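Local coordinates for transcriptional activator PlcR protein (Bacillus thuringiensis, PDB 3U3W) that activates transcription as a quorum-sensing virulence regulator, binding DNA through a helix-turn-helix domain and the signal peptide PapR through a tetratricopeptide-like helical domain, at residues Ile149-Asn154 against Glu186-Asn191; Ala160-Tyr165 against Asp176-Ile181; Asp190-Asp195 against Ser226-Ser231. All blocks are in the same frame, centred on the assembly; numbering follows the deposited sequence. Where two conformers were deposited one is given.

Contact 1: Ile149-Asn154 against Glu186-Asn191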
# COMPACT_ATOMS: atom_id res chain seq x y z
N ILE A 149 16.19 -1.97 4.82
CA ILE A 149 15.29 -1.48 3.78
C ILE A 149 13.95 -1.05 4.37
O ILE A 149 13.48 0.07 4.11
CB ILE A 149 15.04 -2.56 2.71
CG1 ILE A 149 16.36 -3.01 2.06
CG2 ILE A 149 14.05 -2.07 1.65
CD1 ILE A 149 17.03 -1.92 1.25
N ASP A 150 13.34 -1.94 5.15
CA ASP A 150 12.05 -1.67 5.80
C ASP A 150 12.28 -0.75 6.99
O ASP A 150 12.74 -1.19 8.03
CB ASP A 150 11.38 -2.98 6.23
CG ASP A 150 9.96 -2.79 6.77
OD1 ASP A 150 9.57 -1.66 7.15
OD2 ASP A 150 9.23 -3.80 6.85
N VAL A 151 11.96 0.54 6.83
CA VAL A 151 12.25 1.52 7.88
C VAL A 151 11.35 1.37 9.11
O VAL A 151 11.61 1.99 10.13
CB VAL A 151 12.21 3.00 7.36
CG1 VAL A 151 13.10 3.16 6.14
CG2 VAL A 151 10.79 3.47 7.05
N TYR A 152 10.30 0.55 9.03
CA TYR A 152 9.32 0.45 10.12
C TYR A 152 9.52 -0.74 11.06
O TYR A 152 8.78 -0.87 12.03
CB TYR A 152 7.89 0.38 9.55
CG TYR A 152 7.53 1.59 8.74
CD1 TYR A 152 7.06 2.75 9.35
CD2 TYR A 152 7.67 1.59 7.36
CE1 TYR A 152 6.74 3.87 8.60
CE2 TYR A 152 7.36 2.70 6.61
CZ TYR A 152 6.89 3.84 7.23
OH TYR A 152 6.57 4.95 6.47
N GLN A 153 10.49 -1.59 10.76
CA GLN A 153 10.69 -2.85 11.49
C GLN A 153 10.90 -2.68 13.01
O GLN A 153 10.28 -3.38 13.80
CB GLN A 153 11.81 -3.66 10.87
CG GLN A 153 11.93 -5.06 11.44
CD GLN A 153 12.51 -6.04 10.43
OE1 GLN A 153 11.79 -6.54 9.55
NE2 GLN A 153 13.80 -6.33 10.56
N ASN A 154 11.78 -1.76 13.42
CA ASN A 154 11.93 -1.42 14.83
C ASN A 154 10.62 -0.97 15.50
O ASN A 154 10.38 -1.30 16.67
CB ASN A 154 13.00 -0.34 15.04
CG ASN A 154 14.38 -0.82 14.71
OD1 ASN A 154 14.65 -2.01 14.73
ND2 ASN A 154 15.26 0.11 14.39
N GLU A 186 4.76 10.13 13.41
CA GLU A 186 4.56 11.49 12.92
C GLU A 186 5.72 11.87 12.01
O GLU A 186 5.53 12.39 10.91
CB GLU A 186 4.51 12.49 14.08
CG GLU A 186 3.42 12.25 15.12
CD GLU A 186 2.09 12.92 14.75
OE1 GLU A 186 2.10 13.83 13.89
OE2 GLU A 186 1.05 12.52 15.32
N ALA A 187 6.92 11.57 12.50
CA ALA A 187 8.17 11.84 11.81
C ALA A 187 8.37 11.04 10.52
O ALA A 187 8.83 11.59 9.52
CB ALA A 187 9.36 11.59 12.76
N LEU A 188 8.04 9.75 10.53
CA LEU A 188 8.30 8.93 9.37
C LEU A 188 7.24 9.11 8.29
O LEU A 188 6.13 9.54 8.54
CB LEU A 188 8.43 7.45 9.74
CG LEU A 188 9.47 7.09 10.80
CD1 LEU A 188 9.75 5.59 10.81
CD2 LEU A 188 10.76 7.86 10.59
N HIS A 189 7.62 8.77 7.07
CA HIS A 189 6.69 8.72 5.96
C HIS A 189 5.45 7.90 6.32
O HIS A 189 5.47 7.08 7.23
CB HIS A 189 7.39 8.20 4.70
CG HIS A 189 8.25 9.23 4.03
ND1 HIS A 189 9.01 10.13 4.74
CD2 HIS A 189 8.45 9.51 2.73
CE1 HIS A 189 9.65 10.93 3.90
NE2 HIS A 189 9.33 10.57 2.67
N ASP A 190 4.36 8.16 5.61
CA ASP A 190 3.10 7.52 5.93
C ASP A 190 3.11 6.00 5.84
O ASP A 190 3.48 5.41 4.83
CB ASP A 190 1.97 8.11 5.09
CG ASP A 190 1.75 9.61 5.37
OD1 ASP A 190 2.19 10.10 6.46
OD2 ASP A 190 1.15 10.29 4.50
N ASN A 191 2.71 5.38 6.95
CA ASN A 191 2.40 3.97 7.03
C ASN A 191 1.11 3.90 7.82
O ASN A 191 1.11 3.59 9.02
CB ASN A 191 3.50 3.22 7.76
CG ASN A 191 3.30 1.71 7.74
OD1 ASN A 191 2.23 1.20 7.38
ND2 ASN A 191 4.34 0.98 8.13
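A surface contact between two inter-helix loops, this one lays the turn that opens helix 153-167 against the linker leaving helix 171-187, with the ring of Tyr152 as its centrepiece. Tyr152 has CG anti to the carbonyl carbon (chi1 -60°), which sends the ring across to the linker, where its OH donates to the backbone carbonyl of His189, OH to O 2.5 Å. The hydroxyl stands well above the plane of that carbonyl. Tyrosine suits the place because one side chain supplies both a flat apolar wall and a terminal donor. Asn191 lies over one face of the ring: its CB sits 3.8 Å from the ring centroid in a CH-pi contact, and its ND2 is 3.3 Å from Tyr152 CG, with the amide turned steeply to the ring. That ND2 has its hydrogen bond with Tyr156 OH. The opposite face carries Val151 CG2. The two loops lie at the open end of the helical hairpin formed by helices 153-167 and 171-187, in the tetratricopeptide-like domain. In the first, Asp150 opens a type I beta turn and its OD1 accepts from Tyr152 N at 3.0 Å, a capping bond, while OD2 forms a salt bridge with Lys79. Leu188, just beyond its helix, brings CD1 to 4.1 Å from Tyr152 CE1. On the second subunit, Ile58 packs on Val151 and His189, and His62 meets the His189 ring edge-to-face.

Contact 2: Ala160-Tyr165 against Asp176-Ile181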
# COMPACT_ATOMS: atom_id res chain seq x y z
N ALA A 160 5.02 -4.83 19.44
CA ALA A 160 4.99 -6.12 20.16
C ALA A 160 5.37 -5.97 21.65
O ALA A 160 4.65 -6.43 22.54
CB ALA A 160 5.88 -7.17 19.48
N ILE A 161 6.48 -5.30 21.93
CA ILE A 161 6.86 -5.02 23.30
C ILE A 161 5.73 -4.33 24.07
O ILE A 161 5.40 -4.73 25.19
CB ILE A 161 8.15 -4.17 23.36
CG1 ILE A 161 9.35 -4.99 22.88
CG2 ILE A 161 8.36 -3.65 24.77
CD1 ILE A 161 10.63 -4.18 22.64
N ALA A 162 5.12 -3.30 23.48
CA ALA A 162 4.05 -2.57 24.15
C ALA A 162 2.80 -3.44 24.42
O ALA A 162 2.15 -3.30 25.46
CB ALA A 162 3.68 -1.33 23.35
N ASN A 163 2.47 -4.32 23.47
CA ASN A 163 1.37 -5.27 23.62
C ASN A 163 1.59 -6.20 24.80
O ASN A 163 0.65 -6.57 25.49
CB ASN A 163 1.23 -6.15 22.37
CG ASN A 163 0.57 -5.42 21.19
OD1 ASN A 163 0.01 -4.34 21.35
ND2 ASN A 163 0.62 -6.03 20.02
N ILE A 164 2.83 -6.61 25.00
CA ILE A 164 3.14 -7.62 25.99
C ILE A 164 3.13 -7.02 27.40
O ILE A 164 2.56 -7.62 28.32
CB ILE A 164 4.47 -8.33 25.68
CG1 ILE A 164 4.34 -9.10 24.37
CG2 ILE A 164 4.86 -9.27 26.84
CD1 ILE A 164 5.64 -9.65 23.85
N TYR A 165 3.72 -5.84 27.56
CA TYR A 165 3.56 -5.05 28.79
C TYR A 165 2.07 -4.92 29.10
O TYR A 165 1.63 -5.15 30.23
CB TYR A 165 4.15 -3.65 28.64
CG TYR A 165 5.64 -3.55 28.87
CD1 TYR A 165 6.25 -4.19 29.94
CD2 TYR A 165 6.45 -2.79 28.01
CE1 TYR A 165 7.62 -4.09 30.15
CE2 TYR A 165 7.82 -2.69 28.21
CZ TYR A 165 8.40 -3.34 29.29
OH TYR A 165 9.76 -3.25 29.52
N ASP A 176 2.49 4.23 27.61
CA ASP A 176 3.56 5.17 27.31
C ASP A 176 4.37 4.76 26.08
O ASP A 176 4.85 5.61 25.34
CB ASP A 176 4.48 5.38 28.53
CG ASP A 176 3.90 6.36 29.56
OD1 ASP A 176 3.22 7.35 29.16
OD2 ASP A 176 4.12 6.15 30.77
N LEU A 177 4.52 3.45 25.85
CA LEU A 177 5.24 2.96 24.69
C LEU A 177 4.41 3.15 23.40
O LEU A 177 4.95 3.54 22.36
CB LEU A 177 5.69 1.50 24.87
CG LEU A 177 6.51 0.95 23.69
CD1 LEU A 177 7.51 1.97 23.12
CD2 LEU A 177 7.23 -0.36 24.04
N PHE A 178 3.11 2.92 23.49
CA PHE A 178 2.22 3.22 22.37
C PHE A 178 2.30 4.69 21.96
O PHE A 178 2.44 5.01 20.77
CB PHE A 178 0.77 2.84 22.71
CG PHE A 178 0.54 1.37 22.72
CD1 PHE A 178 0.96 0.58 21.63
CD2 PHE A 178 -0.06 0.75 23.80
CE1 PHE A 178 0.78 -0.80 21.64
CE2 PHE A 178 -0.25 -0.63 23.81
CZ PHE A 178 0.17 -1.40 22.72
N GLU A 179 2.22 5.59 22.95
CA GLU A 179 2.34 7.01 22.66
C GLU A 179 3.68 7.33 22.00
O GLU A 179 3.72 8.14 21.08
CB GLU A 179 2.15 7.85 23.92
CG GLU A 179 0.75 7.76 24.51
CD GLU A 179 0.60 8.64 25.74
OE1 GLU A 179 1.63 9.14 26.23
OE2 GLU A 179 -0.54 8.85 26.20
N GLN A 180 4.77 6.71 22.44
CA GLN A 180 6.07 6.95 21.79
C GLN A 180 6.07 6.51 20.33
O GLN A 180 6.68 7.17 19.50
CB GLN A 180 7.20 6.23 22.49
CG GLN A 180 7.86 6.92 23.66
CD GLN A 180 8.80 5.98 24.39
OE1 GLN A 180 8.62 5.70 25.58
NE2 GLN A 180 9.80 5.45 23.66
N ILE A 181 5.43 5.38 20.04
CA ILE A 181 5.35 4.86 18.66
C ILE A 181 4.57 5.81 17.74
O ILE A 181 5.03 6.13 16.64
CB ILE A 181 4.76 3.42 18.58
CG1 ILE A 181 5.65 2.43 19.32
CG2 ILE A 181 4.57 2.98 17.12
CD1 ILE A 181 4.94 1.18 19.80
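Apolar packing carries most of this buried contact, and Ala162 is at its middle. Its CB points at helix 171-187 and fits between Leu177 and Phe178, 3.7 Å from Leu177 CG and 3.4 Å from Phe178 CE1. Alanine suits the spot because its single methyl lets the backbones come close: the CA atoms of Ala162 and Leu177 are only 5.7 Å apart. Leu177 holds CG anti to its backbone N (chi1 -177°), and the CD2 branch then reaches Ile161, whose CG2 lies 3.6 Å away as the two chains cross obliquely. The short segments 160-165 and 176-181 run antiparallel, 159° between their directions and 9.1 Å between axes at closest approach, as in the helical hairpins of tetratricopeptide-like folds. A CH-pi contact comes next. Phe178 turns CG anti to its carbonyl carbon (chi1 -73°), bringing the ring across to the facing helix, and Ala162 CB sits over one ring face, offset toward the rim, 3.6 Å from the centroid. The polar element is an edge contact: Asn163 OD1 lies in the plane of the ring, 3.2 Å from Phe178 CZ, so the partly negative oxygen meets the slightly positive ring rim. The other branch of that amide, ND2, makes a weak hydrogen bond to the backbone of the bound peptide, and aromatic packing from the peptide reaches Ala160, Asn163 and Ile164.

Contact 3: Asp190-Asp195 against Ser226-Ser231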
# COMPACT_ATOMS: atom_id res chain seq x y z
N ASP A 190 4.36 8.16 5.61
CA ASP A 190 3.10 7.52 5.93
C ASP A 190 3.11 6.00 5.84
O ASP A 190 3.48 5.41 4.83
CB ASP A 190 1.97 8.11 5.09
CG ASP A 190 1.75 9.61 5.37
OD1 ASP A 190 2.19 10.10 6.46
OD2 ASP A 190 1.15 10.29 4.50
N ASN A 191 2.71 5.38 6.95
CA ASN A 191 2.40 3.97 7.03
C ASN A 191 1.11 3.90 7.82
O ASN A 191 1.11 3.59 9.02
CB ASN A 191 3.50 3.22 7.76
CG ASN A 191 3.30 1.71 7.74
OD1 ASN A 191 2.23 1.20 7.38
ND2 ASN A 191 4.34 0.98 8.13
N GLU A 192 0.00 4.21 7.16
CA GLU A 192 -1.25 4.44 7.88
C GLU A 192 -1.93 3.16 8.39
O GLU A 192 -2.62 3.19 9.41
CB GLU A 192 -2.18 5.33 7.06
CG GLU A 192 -1.50 6.62 6.61
CD GLU A 192 -2.45 7.80 6.46
OE1 GLU A 192 -2.76 8.45 7.49
OE2 GLU A 192 -2.85 8.08 5.31
N GLU A 193 -1.71 2.03 7.71
CA GLU A 193 -2.14 0.75 8.26
C GLU A 193 -1.51 0.48 9.63
O GLU A 193 -2.21 0.08 10.56
CB GLU A 193 -1.86 -0.41 7.32
CG GLU A 193 -3.02 -0.70 6.37
CD GLU A 193 -2.60 -1.60 5.21
OE1 GLU A 193 -1.38 -1.70 4.94
OE2 GLU A 193 -3.50 -2.20 4.58
N PHE A 194 -0.20 0.71 9.75
CA PHE A 194 0.46 0.52 11.04
C PHE A 194 -0.10 1.46 12.13
O PHE A 194 -0.37 1.03 13.24
CB PHE A 194 1.98 0.66 10.94
CG PHE A 194 2.70 0.32 12.21
CD1 PHE A 194 2.48 -0.90 12.84
CD2 PHE A 194 3.59 1.22 12.80
CE1 PHE A 194 3.14 -1.22 14.02
CE2 PHE A 194 4.25 0.92 13.98
CZ PHE A 194 4.03 -0.29 14.59
N ASP A 195 -0.27 2.72 11.78
CA ASP A 195 -0.91 3.72 12.63
C ASP A 195 -2.24 3.18 13.17
O ASP A 195 -2.54 3.32 14.36
CB ASP A 195 -1.17 4.98 11.79
CG ASP A 195 -1.33 6.25 12.63
OD1 ASP A 195 -0.38 7.07 12.64
OD2 ASP A 195 -2.40 6.46 13.25
N SER A 226 -9.05 4.19 8.80
CA SER A 226 -9.33 2.98 8.04
C SER A 226 -10.26 3.25 6.85
O SER A 226 -9.97 2.81 5.74
CB SER A 226 -9.94 1.91 8.95
OG SER A 226 -8.98 1.42 9.85
N CYS A 227 -11.36 3.95 7.08
CA CYS A 227 -12.28 4.29 5.98
C CYS A 227 -11.64 5.17 4.89
O CYS A 227 -11.86 4.96 3.71
CB CYS A 227 -13.56 4.91 6.51
SG CYS A 227 -14.48 3.75 7.53
N ARG A 228 -10.83 6.14 5.30
CA ARG A 228 -10.17 7.02 4.37
C ARG A 228 -9.17 6.30 3.48
O ARG A 228 -8.99 6.66 2.32
CB ARG A 228 -9.48 8.19 5.11
CG ARG A 228 -8.56 9.00 4.22
CD ARG A 228 -8.16 10.33 4.86
NE ARG A 228 -7.50 10.15 6.15
CZ ARG A 228 -6.26 9.71 6.29
NH1 ARG A 228 -5.53 9.43 5.22
NH2 ARG A 228 -5.74 9.57 7.50
N ILE A 229 -8.49 5.29 4.02
CA ILE A 229 -7.53 4.53 3.20
C ILE A 229 -8.14 3.24 2.64
O ILE A 229 -7.46 2.44 2.02
CB ILE A 229 -6.21 4.25 3.96
CG1 ILE A 229 -6.40 3.20 5.06
CG2 ILE A 229 -5.64 5.54 4.56
CD1 ILE A 229 -5.10 2.90 5.81
N ASN A 230 -9.43 3.04 2.86
CA ASN A 230 -10.11 1.83 2.44
C ASN A 230 -9.47 0.53 2.93
O ASN A 230 -9.34 -0.43 2.17
CB ASN A 230 -10.27 1.81 0.92
CG ASN A 230 -11.05 3.01 0.41
OD1 ASN A 230 -10.59 3.74 -0.46
ND2 ASN A 230 -12.23 3.22 0.97
N SER A 231 -9.10 0.50 4.21
CA SER A 231 -8.52 -0.68 4.82
C SER A 231 -9.51 -1.42 5.71
O SER A 231 -10.22 -0.80 6.50
CB SER A 231 -7.29 -0.30 5.65
OG SER A 231 -6.48 -1.43 5.89
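Glu192 OE2 is held by one hydrogen bond, from Arg228 NH1 at 3.0 Å. A partner bond from Arg228 NH2 to Glu192 OE1, at 3.2 Å, makes this an end-on bidentate salt bridge; both bonds are nearly straight. Both oxygens lie near the guanidinium plane, yet the donors stand somewhat above the carboxylate plane, the two planes being 33° apart. Glu192 extends beyond CG, whereas Arg228 bends at chi3 (58°), and the two chains cross at about a right angle. Beside them Ile229 takes the crowded chi1 (72°) and points CD1 at the start of helix 192-208, 4.0 Å from both Glu192 CB and Glu193 N. Ser231 OG lies 3.3 Å from Glu193 OE2, a weak hydrogen bond at most. A Schellman motif with Asn230 at positive phi ends helix 212-228, while Asn191 is the N-cap of helix 192-208, its OD1 weakly accepting from Phe194 N. The contact thus sets one helix's start against the next helix's end in the tetratricopeptide-like domain. Glutamate in a helix's first turn and arginine in another's last each suit the local dipole, and the guanidinium probably further favours the ionised form of Glu192.

All three contacts lie in the RNPP family C-terminal domain and involve four successive helices, 153-167, 171-187, 192-208 and 212-228. Contacts 1 and 2 share the first two helices, their centres 16 Å apart, and contact 2 is nested along the chain inside the loop closed by contact 1. Contact 3 begins where contact 1 ends, sharing Asp190 and Asn191, with centres 14 Å apart. Contacts 2 and 3, their centres about 19 Å apart, come in series and touch through Ile181 CG2 and Phe194 CE2 at 3.8 Å. Contact 2 lies beside the bound peptide, whereas contacts 1 and 3 touch the second subunit, so this run of helices joins the peptide site to the dimer interface.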